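Local coordinates for uncharacterized protein (Trypanosoma congolense, PDB 4E40), which is a cell-surface receptor that binds the haptoglobin-hemoglobin complex, probably as a route for heme-iron uptake, and of which this chain is the helical-bundle part, at residues Asp55-Gly60 with Glu103-Val108; Glu65-Ala70 with Ala92-Ala97; Asp72-Leu77 with Thr242-Val247. All coordinates share one frame; numbering follows the deposited sequence. Where two conformers were deposited one is given.

In the fold
All three contacts lie in one half of the long helical bundle, on the same side of the chain's centre. Contacts 1 and 2 join the same antiparallel pair, helices 28-73 and 82-147, with centres 16 Å apart. Contact 1 is a buried touch of branched aliphatic side chains. Contact 2 is partly buried, with an alanine pair inside and a serine-histidine approach nearer the surface. Contact 3 brings helix 192-246 against helix 28-73 where both run out, and a buried serine hydroxyl sits among aliphatic groups. Contacts 2 and 3 meet directly, Ser244 bonding to the carbonyl of Ala70, whereas contact 1 stays about 15 Å from contact 3 between nearest atoms.

Contact 1 of 3, residues Asp55-Gly60 with Glu103-Val108; sequences DILAKG and EEVEIV. Unlike the reference sequence in segment 55-60: Asp55 (reference Glu).
Leu57 and Val105 mark the closest backbone approach, 7.2 Å between their CA atoms, where two helical turns running in opposite directions pass side by side. Val105 is the hub: its side chain points at the facing helix and meets two neighbours, one with each methyl. Its CG1 lies anti to the backbone N (chi1 169°), which turns CG2 anti to the carbonyl carbon, and the two methyls spread like a fork toward successive residues of 55-60. On one prong, Ile56 CG2 comes to 4.3 Å from Val105 CG2. On the other, Leu57 CD2 stands 4.5 Å from Val105 CG1, a looser touch. Leu57 sends CG anti to its own N (chi1 -166°), which swings its branch toward the facing helix, while Ile56 meets Val105 through its short gamma methyl. The join is therefore dispersive, with methyl against methyl. Burial is uneven: Ile56 and Val105 are enclosed, but Leu57 stands at the margin and is partly exposed. Both sides reach past the segments, Ile56 onto Val101, Leu57 onto Lys102 and Val105 onto Ser53, so the seam carries on along the helices. Glu104 and Ile107 turn instead to helix 192-246, the third long helix. The side chain of Ile56 also comes within about 4 Å of that of Lys52, one turn earlier, a residue that binds heme b in a structure of this protein, although no heme is bound here. The arrangement is side-by-side apolar packing of antiparallel neighbouring helices in the elongated helical bundle of the receptor.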
loop_
_atom_site.group_PDB
_atom_site.type_symbol
_atom_site.label_atom_id
_atom_site.label_comp_id
_atom_site.label_asym_id
_atom_site.label_seq_id
_atom_site.Cartn_x
_atom_site.Cartn_y
_atom_site.Cartn_z
ATOM N N ASP A 55 -19.584 -2.395 12.590
ATOM C CA ASP A 55 -20.087 -2.706 13.919
ATOM C C ASP A 55 -20.369 -1.400 14.640
ATOM O O ASP A 55 -21.410 -1.260 15.273
ATOM C CB ASP A 55 -19.066 -3.509 14.741
ATOM C CG ASP A 55 -19.642 -4.000 16.079
ATOM O OD1 ASP A 55 -20.689 -4.685 16.078
ATOM O OD2 ASP A 55 -19.049 -3.731 17.143
ATOM N N ILE A 56 -19.431 -0.459 14.509
ATOM C CA ILE A 56 -19.596 0.875 15.141
ATOM C C ILE A 56 -20.886 1.542 14.657
ATOM O O ILE A 56 -21.647 2.077 15.473
ATOM C CB ILE A 56 -18.359 1.762 14.833
ATOM C CG1 ILE A 56 -17.245 1.253 15.735
ATOM C CG2 ILE A 56 -18.675 3.230 15.160
ATOM C CD1 ILE A 56 -15.912 1.830 15.310
ATOM N N LEU A 57 -21.153 1.438 13.348
ATOM C CA LEU A 57 -22.346 2.067 12.787
ATOM C C LEU A 57 -23.609 1.382 13.320
ATOM O O LEU A 57 -24.564 2.056 13.636
ATOM C CB LEU A 57 -22.323 1.956 11.252
ATOM C CG LEU A 57 -23.374 2.897 10.650
ATOM C CD1 LEU A 57 -23.433 4.348 11.165
ATOM C CD2 LEU A 57 -23.188 2.912 9.137
ATOM N N ALA A 58 -23.593 0.068 13.378
ATOM C CA ALA A 58 -24.776 -0.668 13.891
ATOM C C ALA A 58 -25.033 -0.313 15.370
ATOM O O ALA A 58 -26.168 -0.049 15.754
ATOM C CB ALA A 58 -24.535 -2.153 13.682
ATOM N N LYS A 59 -23.960 -0.235 16.193
ATOM C CA LYS A 59 -24.197 0.160 17.607
ATOM C C LYS A 59 -24.725 1.576 17.730
ATOM O O LYS A 59 -25.519 1.877 18.605
ATOM C CB LYS A 59 -22.874 0.017 18.403
ATOM C CG LYS A 59 -22.514 -1.416 18.697
ATOM C CD LYS A 59 -21.132 -1.465 19.356
ATOM C CE LYS A 59 -20.704 -2.841 19.898
ATOM N NZ LYS A 59 -21.563 -3.933 19.349
ATOM N N GLY A 60 -24.217 2.478 16.868
ATOM C CA GLY A 60 -24.700 3.858 16.845
ATOM C C GLY A 60 -26.176 3.981 16.433
ATOM O O GLY A 60 -26.954 4.687 17.110
ATOM N N GLU A 103 -19.991 10.105 9.315
ATOM C CA GLU A 103 -18.910 10.779 8.572
ATOM C C GLU A 103 -17.589 10.053 8.693
ATOM O O GLU A 103 -16.894 9.779 7.683
ATOM C CB GLU A 103 -18.760 12.206 9.137
ATOM C CG GLU A 103 -19.870 13.152 8.731
ATOM C CD GLU A 103 -20.032 14.392 9.621
ATOM O OE1 GLU A 103 -19.291 14.471 10.638
ATOM O OE2 GLU A 103 -20.903 15.206 9.370
ATOM N N GLU A 104 -17.245 9.641 9.916
ATOM C CA GLU A 104 -15.974 8.892 10.100
ATOM C C GLU A 104 -15.961 7.507 9.498
ATOM O O GLU A 104 -14.939 7.105 8.931
ATOM C CB GLU A 104 -15.554 8.848 11.560
ATOM C CG GLU A 104 -15.423 10.244 12.183
ATOM C CD GLU A 104 -14.314 11.076 11.549
ATOM O OE1 GLU A 104 -13.393 10.485 10.937
ATOM O OE2 GLU A 104 -14.381 12.315 11.709
ATOM N N VAL A 105 -17.083 6.817 9.549
ATOM C CA VAL A 105 -17.190 5.460 8.988
ATOM C C VAL A 105 -17.154 5.562 7.473
ATOM O O VAL A 105 -16.564 4.670 6.829
ATOM C CB VAL A 105 -18.436 4.747 9.562
ATOM C CG1 VAL A 105 -18.733 3.419 8.785
ATOM C CG2 VAL A 105 -18.194 4.440 11.050
ATOM N N GLU A 106 -17.683 6.636 6.882
ATOM C CA GLU A 106 -17.506 6.884 5.432
ATOM C C GLU A 106 -16.074 7.104 5.039
ATOM O O GLU A 106 -15.639 6.623 3.971
ATOM C CB GLU A 106 -18.368 8.072 4.974
ATOM C CG GLU A 106 -19.801 7.655 4.768
ATOM C CD GLU A 106 -19.890 6.323 3.963
ATOM O OE1 GLU A 106 -19.210 6.153 2.891
ATOM O OE2 GLU A 106 -20.612 5.451 4.462
ATOM N N ILE A 107 -15.319 7.825 5.883
ATOM C CA ILE A 107 -13.901 7.965 5.615
ATOM C C ILE A 107 -13.189 6.624 5.672
ATOM O O ILE A 107 -12.337 6.370 4.767
ATOM C CB ILE A 107 -13.225 8.964 6.562
ATOM C CG1 ILE A 107 -13.739 10.330 6.234
ATOM C CG2 ILE A 107 -11.672 8.927 6.350
ATOM C CD1 ILE A 107 -13.355 11.380 7.267
ATOM N N VAL A 108 -13.489 5.771 6.657
ATOM C CA VAL A 108 -12.914 4.431 6.780
ATOM C C VAL A 108 -13.212 3.641 5.488
ATOM O O VAL A 108 -12.322 2.990 4.935
ATOM C CB VAL A 108 -13.461 3.659 7.985
ATOM C CG1 VAL A 108 -12.995 2.165 7.902
ATOM C CG2 VAL A 108 -12.947 4.315 9.264
#

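Contact 2 of 3, residues Glu65-Ala70 with Ala92-Ala97; sequences ERASAA and AVAHHA
The imidazole of His95 presents an edge to Ser68: the serine OG lies close to the ring plane, 2.8 Å from NE2 and 3.1 Å from CE1 of that histidine. The ring of His96, one residue on, is turned from the partner helix and has one face laid over the carbonyl of its own helix, with Ala92 O 3.1 Å above the plane and over the ring centre. His95 gets to Ser68 because its CG is anti to the carbonyl carbon (chi1 -75°), beside the backbone N, and the ring plane is turned about square to the plane through CA, CB and CG (chi2 -93°). This carries NE2 across the gap, while the CB itself starts out along the flank of the helix. Ser68 has the same first torsion (-75°), and its OG also makes a weak hydrogen bond to Val64 O one turn back, which may help place the hydroxyl. Next to this polar approach lies the buried layer. Ala67 CB and Ala94 CB point at one another and meet at 4.2 Å, and their CA atoms are 7.2 Å apart, the nearest pair of the two segments. Here just a methyl from each side occupies the gap between the antiparallel helices 28-73 and 82-147. The alanines continue around the core of this three-helix region: Ala67 also packs on Ala91 and Ala237, Ala70 on Ala240, and Ala97 on Ala233, so helix 192-246 packs against this pair as well. Glu65 curls its carboxylate back toward the histidine, yet Glu65 OE2 stays 5.5 Å from His95 ND1, where it might still favour a protonated ring. Arg66 takes no part across the seam and forms a salt bridge to Glu241 of helix 192-246.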
loop_
_atom_site.group_PDB
_atom_site.type_symbol
_atom_site.label_atom_id
_atom_site.label_comp_id
_atom_site.label_asym_id
_atom_site.label_seq_id
_atom_site.Cartn_x
_atom_site.Cartn_y
_atom_site.Cartn_z
ATOM N N GLU A 65 -31.802 4.960 18.126
ATOM C CA GLU A 65 -33.216 4.593 18.144
ATOM C C GLU A 65 -33.756 4.373 19.544
ATOM O O GLU A 65 -34.943 4.705 19.812
ATOM C CB GLU A 65 -33.482 3.442 17.140
ATOM C CG GLU A 65 -33.249 3.830 15.664
ATOM C CD GLU A 65 -33.873 5.181 15.226
ATOM O OE1 GLU A 65 -35.070 5.440 15.445
ATOM O OE2 GLU A 65 -33.141 6.045 14.697
ATOM N N ARG A 66 -32.947 3.833 20.449
ATOM C CA ARG A 66 -33.332 3.737 21.860
ATOM C C ARG A 66 -33.544 5.134 22.443
ATOM O O ARG A 66 -34.515 5.374 23.202
ATOM C CB ARG A 66 -32.325 2.957 22.642
ATOM C CG ARG A 66 -32.402 1.464 22.280
ATOM C CD ARG A 66 -31.543 0.629 23.237
ATOM N NE ARG A 66 -30.234 0.378 22.679
ATOM C CZ ARG A 66 -29.138 1.059 22.975
ATOM N NH1 ARG A 66 -28.022 0.714 22.371
ATOM N NH2 ARG A 66 -29.158 2.076 23.853
ATOM N N ALA A 67 -32.665 6.070 22.055
ATOM C CA ALA A 67 -32.852 7.433 22.565
ATOM C C ALA A 67 -34.168 8.054 22.014
ATOM O O ALA A 67 -34.906 8.731 22.779
ATOM C CB ALA A 67 -31.611 8.286 22.213
ATOM N N SER A 68 -34.466 7.822 20.726
ATOM C CA SER A 68 -35.667 8.345 20.057
ATOM C C SER A 68 -36.904 7.750 20.720
ATOM O O SER A 68 -37.902 8.467 20.952
ATOM C CB SER A 68 -35.684 7.998 18.589
ATOM O OG SER A 68 -34.743 8.822 17.894
ATOM N N ALA A 69 -36.801 6.458 21.071
ATOM C CA ALA A 69 -37.933 5.814 21.796
ATOM C C ALA A 69 -38.191 6.462 23.174
ATOM O O ALA A 69 -39.362 6.646 23.561
ATOM C CB ALA A 69 -37.771 4.304 21.876
ATOM N N ALA A 70 -37.103 6.860 23.880
ATOM C CA ALA A 70 -37.179 7.578 25.183
ATOM C C ALA A 70 -37.846 8.948 25.041
ATOM O O ALA A 70 -38.747 9.293 25.841
ATOM C CB ALA A 70 -35.805 7.651 25.863
ATOM N N ALA A 92 -31.021 14.431 21.464
ATOM C CA ALA A 92 -30.542 15.303 20.389
ATOM C C ALA A 92 -29.019 15.168 20.283
ATOM O O ALA A 92 -28.490 15.001 19.177
ATOM C CB ALA A 92 -30.875 16.770 20.738
ATOM N N VAL A 93 -28.353 15.100 21.427
ATOM C CA VAL A 93 -26.859 14.805 21.404
ATOM C C VAL A 93 -26.520 13.477 20.718
ATOM O O VAL A 93 -25.616 13.383 19.886
ATOM C CB VAL A 93 -26.261 14.852 22.826
ATOM C CG1 VAL A 93 -24.864 14.245 22.868
ATOM C CG2 VAL A 93 -26.204 16.329 23.274
ATOM N N ALA A 94 -27.302 12.446 21.032
ATOM C CA ALA A 94 -27.029 11.141 20.432
ATOM C C ALA A 94 -27.222 11.192 18.913
ATOM O O ALA A 94 -26.379 10.669 18.184
ATOM C CB ALA A 94 -27.975 10.071 21.072
ATOM N N HIS A 95 -28.293 11.859 18.439
ATOM C CA HIS A 95 -28.453 11.998 16.986
ATOM C C HIS A 95 -27.315 12.753 16.349
ATOM O O HIS A 95 -26.803 12.367 15.314
ATOM C CB HIS A 95 -29.773 12.723 16.693
ATOM C CG HIS A 95 -31.032 11.890 16.882
ATOM N ND1 HIS A 95 -31.606 11.196 15.855
ATOM C CD2 HIS A 95 -31.805 11.676 17.990
ATOM C CE1 HIS A 95 -32.795 10.637 16.294
ATOM N NE2 HIS A 95 -32.909 10.896 17.601
ATOM N N HIS A 96 -26.924 13.856 17.006
ATOM C CA HIS A 96 -25.857 14.671 16.418
ATOM C C HIS A 96 -24.532 13.940 16.364
ATOM O O HIS A 96 -23.808 14.026 15.371
ATOM C CB HIS A 96 -25.694 15.986 17.203
ATOM C CG HIS A 96 -26.931 16.811 17.193
ATOM N ND1 HIS A 96 -27.161 17.783 18.102
ATOM C CD2 HIS A 96 -28.003 16.801 16.339
ATOM C CE1 HIS A 96 -28.371 18.328 17.866
ATOM N NE2 HIS A 96 -28.868 17.751 16.773
ATOM N N ALA A 97 -24.255 13.143 17.392
ATOM C CA ALA A 97 -22.995 12.372 17.451
ATOM C C ALA A 97 -22.995 11.282 16.380
ATOM O O ALA A 97 -21.984 11.005 15.731
ATOM C CB ALA A 97 -22.752 11.747 18.843
#

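Contact 3 of 3, residues Asp72-Leu77 with Thr242-Val247; sequences DRVSGL and TESSKV. Unlike the reference sequence in segment 72-77: Asp72 (reference Asn).
Ser244 reaches between Arg73 and Val74, its hydroxyl lying against carbon on both: OG is 3.7 Å from Val74 CG1 and 3.9 Å from Arg73 CB. Val74 points its side chain toward helix 192-246, and the gamma methyl that touches is the one anti to its carbonyl carbon. Arg73 also starts toward helix 192-246 with its CB, but the bent chain then carries the guanidinium away. Ser244 leaves its helix along the flank, with an intermediate chi1 of -145° that aims OG at helix 28-73. There the hydroxyl is hydrogen-bonded to Ala70 O, just before this segment. Val74 is the first residue to leave helical geometry, and a type I turn follows from Val74 to Leu77, closed by Leu77 N to Val74 O at 2.9 Å. Ser75, within the turn, gives both its N and its OG to Asp72 O in the last turn of the helix; the OG bond is 3.0 Å long and lies in the carbonyl plane. At the end of the turn Leu77 points toward the modelled C-terminal end, its side chain 4.5 Å from the other segment at the nearest. Glu243 packs its side chain on Thr83 and Val87 of helix 82-147, and Lys246 NZ forms a salt bridge with Glu243 OE2 at 3.1 Å, arriving from above the carboxylate plane. At this junction a buried hydroxyl has its polar need met by Ala70 O of the neighbouring helix while carbon packs against it, which ties two helix ends together with both polar and apolar contact.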
loop_
_atom_site.group_PDB
_atom_site.type_symbol
_atom_site.label_atom_id
_atom_site.label_comp_id
_atom_site.label_asym_id
_atom_site.label_seq_id
_atom_site.Cartn_x
_atom_site.Cartn_y
_atom_site.Cartn_z
ATOM N N ASP A 72 -40.017 9.660 22.611
ATOM C CA ASP A 72 -41.453 9.422 22.352
ATOM C C ASP A 72 -42.164 9.138 23.703
ATOM O O ASP A 72 -43.326 9.616 23.946
ATOM C CB ASP A 72 -41.642 8.265 21.351
ATOM C CG ASP A 72 -43.146 7.964 21.093
ATOM O OD1 ASP A 72 -43.761 8.728 20.312
ATOM O OD2 ASP A 72 -43.749 7.025 21.714
ATOM N N ARG A 73 -41.526 8.361 24.595
ATOM C CA ARG A 73 -42.188 8.018 25.905
ATOM C C ARG A 73 -42.573 9.229 26.713
ATOM O O ARG A 73 -43.555 9.209 27.473
ATOM C CB ARG A 73 -41.291 7.126 26.786
ATOM C CG ARG A 73 -41.231 5.669 26.372
ATOM C CD ARG A 73 -42.613 5.139 26.039
ATOM N NE ARG A 73 -43.318 4.510 27.162
ATOM C CZ ARG A 73 -43.528 3.196 27.291
ATOM N NH1 ARG A 73 -43.070 2.351 26.372
ATOM N NH2 ARG A 73 -44.206 2.734 28.346
ATOM N N VAL A 74 -41.824 10.325 26.541
ATOM C CA VAL A 74 -42.089 11.559 27.316
ATOM C C VAL A 74 -42.783 12.631 26.483
ATOM O O VAL A 74 -42.848 13.812 26.878
ATOM C CB VAL A 74 -40.802 12.129 28.028
ATOM C CG1 VAL A 74 -40.240 11.155 29.063
ATOM C CG2 VAL A 74 -39.758 12.625 27.039
ATOM N N SER A 75 -43.365 12.240 25.346
ATOM C CA SER A 75 -43.910 13.227 24.442
ATOM C C SER A 75 -45.096 13.959 25.091
ATOM O O SER A 75 -45.427 15.062 24.668
ATOM C CB SER A 75 -44.319 12.602 23.095
ATOM O OG SER A 75 -45.396 11.678 23.290
ATOM N N GLY A 76 -45.674 13.343 26.123
ATOM C CA GLY A 76 -46.862 13.903 26.833
ATOM C C GLY A 76 -46.479 14.876 27.924
ATOM O O GLY A 76 -47.340 15.589 28.469
ATOM N N LEU A 77 -45.195 14.948 28.253
ATOM C CA LEU A 77 -44.739 15.927 29.251
ATOM C C LEU A 77 -44.476 17.297 28.609
ATOM O O LEU A 77 -44.035 17.382 27.478
ATOM C CB LEU A 77 -43.536 15.387 30.024
ATOM C CG LEU A 77 -43.842 14.089 30.763
ATOM C CD1 LEU A 77 -42.623 13.619 31.540
ATOM C CD2 LEU A 77 -45.022 14.308 31.711
ATOM N N THR A 242 -32.254 6.411 31.029
ATOM C CA THR A 242 -32.274 6.499 32.484
ATOM C C THR A 242 -33.252 7.586 32.966
ATOM O O THR A 242 -34.122 7.335 33.827
ATOM C CB THR A 242 -30.852 6.764 33.041
ATOM O OG1 THR A 242 -30.019 5.657 32.745
ATOM C CG2 THR A 242 -30.880 6.889 34.567
ATOM N N GLU A 243 -33.174 8.779 32.380
ATOM C CA GLU A 243 -34.073 9.856 32.789
ATOM C C GLU A 243 -35.534 9.629 32.424
ATOM O O GLU A 243 -36.448 10.012 33.190
ATOM C CB GLU A 243 -33.602 11.201 32.237
ATOM C CG GLU A 243 -32.271 11.642 32.842
ATOM C CD GLU A 243 -32.400 12.064 34.317
ATOM O OE1 GLU A 243 -33.435 12.641 34.700
ATOM O OE2 GLU A 243 -31.464 11.817 35.100
ATOM N N SER A 244 -35.752 9.013 31.271
ATOM C CA SER A 244 -37.086 8.618 30.814
ATOM C C SER A 244 -37.757 7.701 31.849
ATOM O O SER A 244 -38.963 7.876 32.162
ATOM C CB SER A 244 -36.969 7.890 29.477
ATOM O OG SER A 244 -38.101 8.220 28.691
ATOM N N SER A 245 -36.982 6.765 32.399
ATOM C CA SER A 245 -37.467 5.795 33.401
ATOM C C SER A 245 -37.980 6.428 34.667
ATOM O O SER A 245 -38.932 5.924 35.248
ATOM C CB SER A 245 -36.381 4.812 33.797
ATOM O OG SER A 245 -36.040 4.023 32.683
ATOM N N LYS A 246 -37.326 7.496 35.117
ATOM C CA LYS A 246 -37.824 8.299 36.238
ATOM C C LYS A 246 -39.222 8.902 36.008
ATOM O O LYS A 246 -39.982 9.086 36.960
ATOM C CB LYS A 246 -36.848 9.422 36.548
ATOM C CG LYS A 246 -35.652 8.960 37.336
ATOM C CD LYS A 246 -34.600 10.051 37.335
ATOM C CE LYS A 246 -33.202 9.464 37.399
ATOM N NZ LYS A 246 -32.222 10.495 37.840
ATOM N N VAL A 247 -39.534 9.212 34.749
ATOM C CA VAL A 247 -40.776 9.892 34.324
ATOM C C VAL A 247 -41.023 11.202 35.076
ATOM O O VAL A 247 -40.088 11.977 35.330
ATOM C CB VAL A 247 -42.026 8.960 34.335
ATOM C CG1 VAL A 247 -43.164 9.595 33.531
ATOM C CG2 VAL A 247 -41.680 7.571 33.780
#